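Local structure of vacuolar aminopeptidase 1 (Saccharomyces cerevisiae, 5JGF) at the interface of chains A and B and the interface of chains A and C. The protein removes amino acids, preferably neutral or hydrophobic ones, from the N-terminus of peptides as a zinc-dependent vacuolar aminopeptidase, and is the major cargo of the cytoplasm-to-vacuole targeting pathway. Numbering follows the deposited sequence. Chains: chain A/B/C, Vacuolar aminopeptidase 1.

Contact 1: the interface of chains A and B. Residues chain A 349, 351, 362, 364; chain B 108-109, 111.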
ATOM      1  N   TYR A 349     -35.357   2.615  16.704  1.00 14.02           N
ATOM      2  CA  TYR A 349     -34.276   1.676  16.956  1.00 16.12           C
ATOM      3  C   TYR A 349     -34.360   0.570  15.896  1.00 15.66           C
ATOM      4  O   TYR A 349     -35.434   0.018  15.658  1.00 14.79           O
ATOM      5  CB  TYR A 349     -34.450   1.058  18.349  1.00 14.98           C
ATOM      6  CG  TYR A 349     -33.411   0.023  18.721  1.00 16.21           C
ATOM      7  CD1 TYR A 349     -32.135   0.401  19.143  1.00 17.65           C
ATOM      8  CD2 TYR A 349     -33.707  -1.338  18.659  1.00 16.48           C
ATOM      9  CE1 TYR A 349     -31.181  -0.555  19.496  1.00 18.18           C
ATOM     10  CE2 TYR A 349     -32.764  -2.299  19.005  1.00 19.24           C
ATOM     11  CZ  TYR A 349     -31.503  -1.902  19.424  1.00 19.56           C
ATOM     12  OH  TYR A 349     -30.571  -2.855  19.766  1.00 20.56           O
ATOM     13  N   PRO A 351     -33.100  -3.011  15.313  1.00 14.50           N
ATOM     14  CA  PRO A 351     -32.460  -4.127  16.013  1.00 15.78           C
ATOM     15  C   PRO A 351     -31.267  -4.786  15.327  1.00 15.80           C
ATOM     16  O   PRO A 351     -30.481  -5.474  15.978  1.00 16.12           O
ATOM     17  CB  PRO A 351     -33.620  -5.099  16.231  1.00 15.63           C
ATOM     18  CG  PRO A 351     -34.450  -4.890  15.005  1.00 14.74           C
ATOM     19  CD  PRO A 351     -34.464  -3.377  14.883  1.00 15.25           C
ATOM     20  N   PHE A 362     -33.235   6.006  22.455  1.00 16.11           N
ATOM     21  CA  PHE A 362     -33.813   5.593  21.188  1.00 15.46           C
ATOM     22  C   PHE A 362     -35.272   5.228  21.412  1.00 14.61           C
ATOM     23  O   PHE A 362     -35.653   4.765  22.491  1.00 15.94           O
ATOM     24  CB  PHE A 362     -33.040   4.424  20.549  1.00 14.94           C
ATOM     25  CG  PHE A 362     -33.013   3.165  21.374  1.00 16.15           C
ATOM     26  CD1 PHE A 362     -34.153   2.378  21.517  1.00 17.12           C
ATOM     27  CD2 PHE A 362     -31.834   2.750  21.985  1.00 17.74           C
ATOM     28  CE1 PHE A 362     -34.118   1.192  22.257  1.00 18.50           C
ATOM     29  CE2 PHE A 362     -31.785   1.569  22.725  1.00 18.56           C
ATOM     30  CZ  PHE A 362     -32.929   0.789  22.862  1.00 18.12           C
ATOM     31  N   VAL A 364     -39.088   3.321  20.220  1.00 14.14           N
ATOM     32  CA  VAL A 364     -39.606   2.068  19.691  1.00 15.47           C
ATOM     33  C   VAL A 364     -40.983   2.364  19.095  1.00 14.99           C
ATOM     34  O   VAL A 364     -41.561   3.426  19.339  1.00 14.05           O
ATOM     35  CB  VAL A 364     -39.717   0.981  20.789  1.00 17.16           C
ATOM     36  CG1 VAL A 364     -38.318   0.583  21.261  1.00 18.95           C
ATOM     37  CG2 VAL A 364     -40.539   1.494  21.961  1.00 17.01           C
TER
ATOM     38  N   ALA B 108     -35.402  -8.328  20.598  1.00 23.53           N
ATOM     39  CA  ALA B 108     -34.299  -7.382  20.721  1.00 23.48           C
ATOM     40  C   ALA B 108     -34.889  -6.005  20.984  1.00 22.32           C
ATOM     41  O   ALA B 108     -35.431  -5.373  20.077  1.00 20.36           O
ATOM     42  CB  ALA B 108     -33.477  -7.375  19.439  1.00 22.98           C
ATOM     43  N   GLU B 109     -34.776  -5.553  22.231  1.00 21.83           N
ATOM     44  CA  GLU B 109     -35.328  -4.272  22.654  1.00 21.95           C
ATOM     45  C   GLU B 109     -36.813  -4.238  22.302  1.00 21.44           C
ATOM     46  O   GLU B 109     -37.363  -3.192  21.959  1.00 21.22           O
ATOM     47  CB  GLU B 109     -34.600  -3.100  21.979  1.00 23.84           C
ATOM     48  CG  GLU B 109     -33.108  -2.986  22.295  1.00 26.00           C
ATOM     49  CD  GLU B 109     -32.802  -2.876  23.783  1.00 28.55           C
ATOM     50  OE1 GLU B 109     -33.590  -2.252  24.520  1.00 28.98           O
ATOM     51  OE2 GLU B 109     -31.755  -3.403  24.215  1.00 32.72           O
ATOM     52  N   TYR B 111     -38.263  -5.882  19.761  1.00 18.36           N
ATOM     53  CA  TYR B 111     -38.515  -6.292  18.385  1.00 17.45           C
ATOM     54  C   TYR B 111     -38.492  -7.797  18.203  1.00 17.36           C
ATOM     55  O   TYR B 111     -37.618  -8.487  18.730  1.00 18.57           O
ATOM     56  CB  TYR B 111     -37.478  -5.700  17.424  1.00 16.65           C
ATOM     57  CG  TYR B 111     -37.676  -4.245  17.069  1.00 14.05           C
ATOM     58  CD1 TYR B 111     -37.091  -3.234  17.826  1.00 17.02           C
ATOM     59  CD2 TYR B 111     -38.427  -3.883  15.953  1.00 14.21           C
ATOM     60  CE1 TYR B 111     -37.243  -1.892  17.476  1.00 15.72           C
ATOM     61  CE2 TYR B 111     -38.588  -2.547  15.594  1.00 14.89           C
ATOM     62  CZ  TYR B 111     -37.991  -1.559  16.358  1.00 15.28           C
ATOM     63  OH  TYR B 111     -38.124  -0.240  15.991  1.00 18.03           O
TER
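A:Tyr349 and B:Tyr111 supply the polar tie of this patch: the phenol OH of B:Tyr111 lies 2.7 Å from the backbone O of A:Tyr349, a markedly bent hydrogen bond. The carbonyl O comes in over the hydroxyl end of the ring, above its plane, on the face that also carries A:Pro351. The same ring takes part in a CH-pi contact: A:Pro351 lays its CD over the centre of that face of B:Tyr111, 3.9 Å from the ring centroid. The remaining contacts are apolar or nearly so. The aliphatic stem of B:Glu109 passes over one face of the A:Tyr349 ring at about a right angle, near its CE2-CZ side, with CG of B:Glu109 3.4 Å from CE2 of A:Tyr349. A bend at chi2 (-57°) turns the carboxylate away from this ring toward A:Phe362. There OE1 of B:Glu109 meets the edge of the phenylalanine ring in its plane, 3.5 Å from CZ of A:Phe362, with ring and carboxylate planes 81° apart; the positive rim of the aromatic ring may favour this placement. Behind it, within chain A, CD1 of A:Tyr349 sits 3.5 Å above the centre of the A:Phe362 ring. At the far end the methyl CB of B:Ala108 touches CB of A:Pro351 at 3.9 Å. Both sides are loops: chain A contributes segments following strand 346-347 and flanking 3-10 helix 354-356, chain B the stretch between strands 96-99 and 112-113.

Contact 2: the interface of chains A and C. Residues chain A 375-376, 404, 407; chain C 100, 116-118, 123, 180-181.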
ATOM      1  N   PRO A 375     -26.645  17.994  21.753  1.00 16.85           N
ATOM      2  CA  PRO A 375     -25.909  19.070  22.422  1.00 17.24           C
ATOM      3  C   PRO A 375     -25.012  19.921  21.523  1.00 18.16           C
ATOM      4  O   PRO A 375     -24.403  20.884  21.991  1.00 18.00           O
ATOM      5  CB  PRO A 375     -25.107  18.314  23.471  1.00 18.08           C
ATOM      6  CG  PRO A 375     -24.709  17.074  22.711  1.00 16.04           C
ATOM      7  CD  PRO A 375     -26.009  16.686  22.006  1.00 17.95           C
ATOM      8  N   ASN A 376     -24.932  19.580  20.241  1.00 17.02           N
ATOM      9  CA  ASN A 376     -24.077  20.333  19.336  1.00 17.06           C
ATOM     10  C   ASN A 376     -24.780  21.123  18.239  1.00 16.61           C
ATOM     11  O   ASN A 376     -24.230  21.322  17.157  1.00 15.59           O
ATOM     12  CB  ASN A 376     -23.025  19.402  18.734  1.00 16.40           C
ATOM     13  CG  ASN A 376     -21.957  19.018  19.740  1.00 18.65           C
ATOM     14  OD1 ASN A 376     -21.094  19.831  20.089  1.00 16.26           O
ATOM     15  ND2 ASN A 376     -22.025  17.787  20.234  1.00 17.54           N
ATOM     16  N   GLN A 404     -31.113  10.542  20.641  1.00 14.23           N
ATOM     17  CA  GLN A 404     -29.879  11.310  20.616  1.00 14.81           C
ATOM     18  C   GLN A 404     -28.828  10.362  20.056  1.00 15.26           C
ATOM     19  O   GLN A 404     -28.879   9.151  20.299  1.00 16.04           O
ATOM     20  CB  GLN A 404     -29.459  11.791  22.016  1.00 14.43           C
ATOM     21  CG  GLN A 404     -28.163  12.616  21.984  1.00 13.68           C
ATOM     22  CD  GLN A 404     -27.927  13.415  23.253  1.00 16.25           C
ATOM     23  OE1 GLN A 404     -28.844  14.043  23.785  1.00 16.92           O
ATOM     24  NE2 GLN A 404     -26.688  13.413  23.734  1.00 14.81           N
ATOM     25  N   ASN A 407     -21.977   9.435  21.009  1.00 17.63           N
ATOM     26  CA  ASN A 407     -20.907  10.419  20.866  1.00 16.92           C
ATOM     27  C   ASN A 407     -19.992  10.163  19.676  1.00 19.24           C
ATOM     28  O   ASN A 407     -19.402  11.108  19.146  1.00 17.73           O
ATOM     29  CB  ASN A 407     -20.058  10.489  22.140  1.00 17.27           C
ATOM     30  CG  ASN A 407     -20.848  10.931  23.355  1.00 20.25           C
ATOM     31  OD1 ASN A 407     -21.988  11.399  23.256  1.00 18.48           O
ATOM     32  ND2 ASN A 407     -20.224  10.795  24.524  1.00 16.88           N
TER
ATOM     33  N   LYS C 100     -25.933  13.527  29.538  1.00 14.03           N
ATOM     34  CA  LYS C 100     -26.931  13.178  28.538  1.00 15.40           C
ATOM     35  C   LYS C 100     -28.334  13.268  29.144  1.00 17.26           C
ATOM     36  O   LYS C 100     -28.483  13.315  30.365  1.00 16.59           O
ATOM     37  CB  LYS C 100     -26.666  11.767  28.002  1.00 15.03           C
ATOM     38  CG  LYS C 100     -25.595  11.731  26.916  1.00 16.98           C
ATOM     39  CD  LYS C 100     -25.173  10.313  26.572  1.00 17.96           C
ATOM     40  CE  LYS C 100     -24.206  10.310  25.392  1.00 16.85           C
ATOM     41  NZ  LYS C 100     -23.148   9.277  25.575  1.00 16.28           N
ATOM     42  N   VAL C 116     -22.360  10.961  29.230  1.00 13.69           N
ATOM     43  CA  VAL C 116     -22.215  12.362  28.860  1.00 13.39           C
ATOM     44  C   VAL C 116     -21.954  12.521  27.370  1.00 14.54           C
ATOM     45  O   VAL C 116     -21.750  11.539  26.655  1.00 14.24           O
ATOM     46  CB  VAL C 116     -21.042  13.032  29.626  1.00 14.09           C
ATOM     47  CG1 VAL C 116     -21.285  12.961  31.132  1.00 14.30           C
ATOM     48  CG2 VAL C 116     -19.727  12.346  29.270  1.00 14.34           C
ATOM     49  N   ALA C 117     -21.962  13.770  26.915  1.00 13.37           N
ATOM     50  CA  ALA C 117     -21.717  14.092  25.514  1.00 13.10           C
ATOM     51  C   ALA C 117     -20.857  15.343  25.449  1.00 13.10           C
ATOM     52  O   ALA C 117     -20.921  16.202  26.326  1.00 13.31           O
ATOM     53  CB  ALA C 117     -23.036  14.329  24.789  1.00 13.42           C
ATOM     54  N   PRO C 118     -20.031  15.468  24.400  1.00 13.35           N
ATOM     55  CA  PRO C 118     -19.183  16.654  24.294  1.00 13.82           C
ATOM     56  C   PRO C 118     -19.924  17.866  23.737  1.00 13.59           C
ATOM     57  O   PRO C 118     -20.786  17.732  22.869  1.00 14.13           O
ATOM     58  CB  PRO C 118     -18.075  16.190  23.355  1.00 13.65           C
ATOM     59  CG  PRO C 118     -18.839  15.323  22.382  1.00 13.49           C
ATOM     60  CD  PRO C 118     -19.785  14.532  23.285  1.00 13.15           C
ATOM     61  N   LEU C 123     -13.667  15.928  25.488  1.00 13.78           N
ATOM     62  CA  LEU C 123     -13.543  14.482  25.639  1.00 15.22           C
ATOM     63  C   LEU C 123     -12.365  13.933  24.844  1.00 16.02           C
ATOM     64  O   LEU C 123     -12.433  12.845  24.272  1.00 16.94           O
ATOM     65  CB  LEU C 123     -14.840  13.779  25.215  1.00 14.42           C
ATOM     66  CG  LEU C 123     -16.058  14.074  26.096  1.00 14.07           C
ATOM     67  CD1 LEU C 123     -17.266  13.295  25.595  1.00 13.17           C
ATOM     68  CD2 LEU C 123     -15.746  13.701  27.540  1.00 16.76           C
ATOM     69  N   LYS C 180     -15.041   8.726  21.942  1.00 15.27           N
ATOM     70  CA  LYS C 180     -15.763   9.585  22.876  1.00 16.64           C
ATOM     71  C   LYS C 180     -17.022   8.984  23.509  1.00 16.71           C
ATOM     72  O   LYS C 180     -17.547   9.520  24.486  1.00 16.60           O
ATOM     73  CB  LYS C 180     -16.116  10.914  22.195  1.00 16.97           C
ATOM     74  CG  LYS C 180     -14.914  11.737  21.747  1.00 19.07           C
ATOM     75  CD  LYS C 180     -15.326  13.148  21.379  1.00 21.99           C
ATOM     76  CE  LYS C 180     -16.282  13.161  20.202  1.00 26.75           C
ATOM     77  NZ  LYS C 180     -15.660  12.642  18.954  1.00 28.86           N
ATOM     78  N   GLU C 181     -17.520   7.888  22.949  1.00 15.05           N
ATOM     79  CA  GLU C 181     -18.710   7.241  23.499  1.00 16.71           C
ATOM     80  C   GLU C 181     -18.350   6.075  24.423  1.00 16.72           C
ATOM     81  O   GLU C 181     -18.936   5.916  25.495  1.00 16.42           O
ATOM     82  CB  GLU C 181     -19.609   6.732  22.363  1.00 17.51           C
ATOM     83  CG  GLU C 181     -20.834   5.930  22.801  1.00 17.86           C
ATOM     84  CD  GLU C 181     -21.800   6.735  23.651  1.00 19.52           C
ATOM     85  OE1 GLU C 181     -21.906   7.960  23.433  1.00 18.57           O
ATOM     86  OE2 GLU C 181     -22.467   6.141  24.528  1.00 20.35           O
TER
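A:Asn407 of this M18-family zinc aminopeptidase pushes its side-chain amide into chain C, in a loop-to-strand contact of the dodecamer. Its ND2 donates twice, nearly straight both times: to the backbone O of C:Val116 at 2.7 Å and to the backbone O of C:Lys180 at 3.0 Å. Both acceptors lie in the amide plane, although the donor stands 48° above the carbonyl plane of C:Lys180. Two carbonyls from separate segments thus fix the rotation of the flat group. The backbone N of A:Asn407 donates to carboxylate OE1 of C:Glu181 at 2.8 Å, from the anti side and tilted out of the carboxylate plane, while the side chains of these residues cross at about a right angle. With CG beside its own backbone N (chi1 -62°), A:Asn407 can use main-chain and side-chain N-H groups against the same pocket. The amide also packs by CG against CD of C:Pro118, 3.8 Å away. An alanine here would probably lose the amide donor that bridges the carbonyls of C:Val116 and C:Lys180 and open a gap beside C:Pro118.

Farther along strand 116-119, ND2 of A:Asn376 gives a more bent hydrogen bond, 143° at the hydrogen, to the backbone O of C:Pro118 at 2.9 Å. Next to it CG of A:Pro375 rests on the methyl CB of C:Ala117, and NE2 of A:Gln404 meets CG of C:Lys100 where the two chains cross obliquely. In the second shell, NZ of C:Lys100 forms a salt bridge with C:Glu181 OE1 at 2.8 Å, on the syn side, and a weak hydrogen bond to the C:Val116 O. The carboxylate oxygen is therefore gripped by donors from both chains, and the lysine probably helps to hold the carboxylate for A:Asn407. The amine end of C:Lys100 and the amide of A:Asn407 reach toward each other, tip to tip; a positive charge on NZ of C:Lys100 would probably favour OD1 of A:Asn407, 3.4 Å away.

Contact 1 and contact 2 lie about 21 Å apart, between the centres of their C-alpha atoms, and share no residue. Chain A serves both with loops: those after strand 346-347 reach chain B, while those after strands 370-372 and 401-403 reach chain C. The partners, in turn, offer neighbouring stretches of sequence, residues 108-111 in contact 1 and strand 116-119 in contact 2. Contact 1 belongs to a two-fold interface and has a twin with the chains exchanged; the interface holding contact 2 is not an exact two-fold. Using the two kinds together probably lets one subunit join different neighbours in the tetrahedral dodecamer.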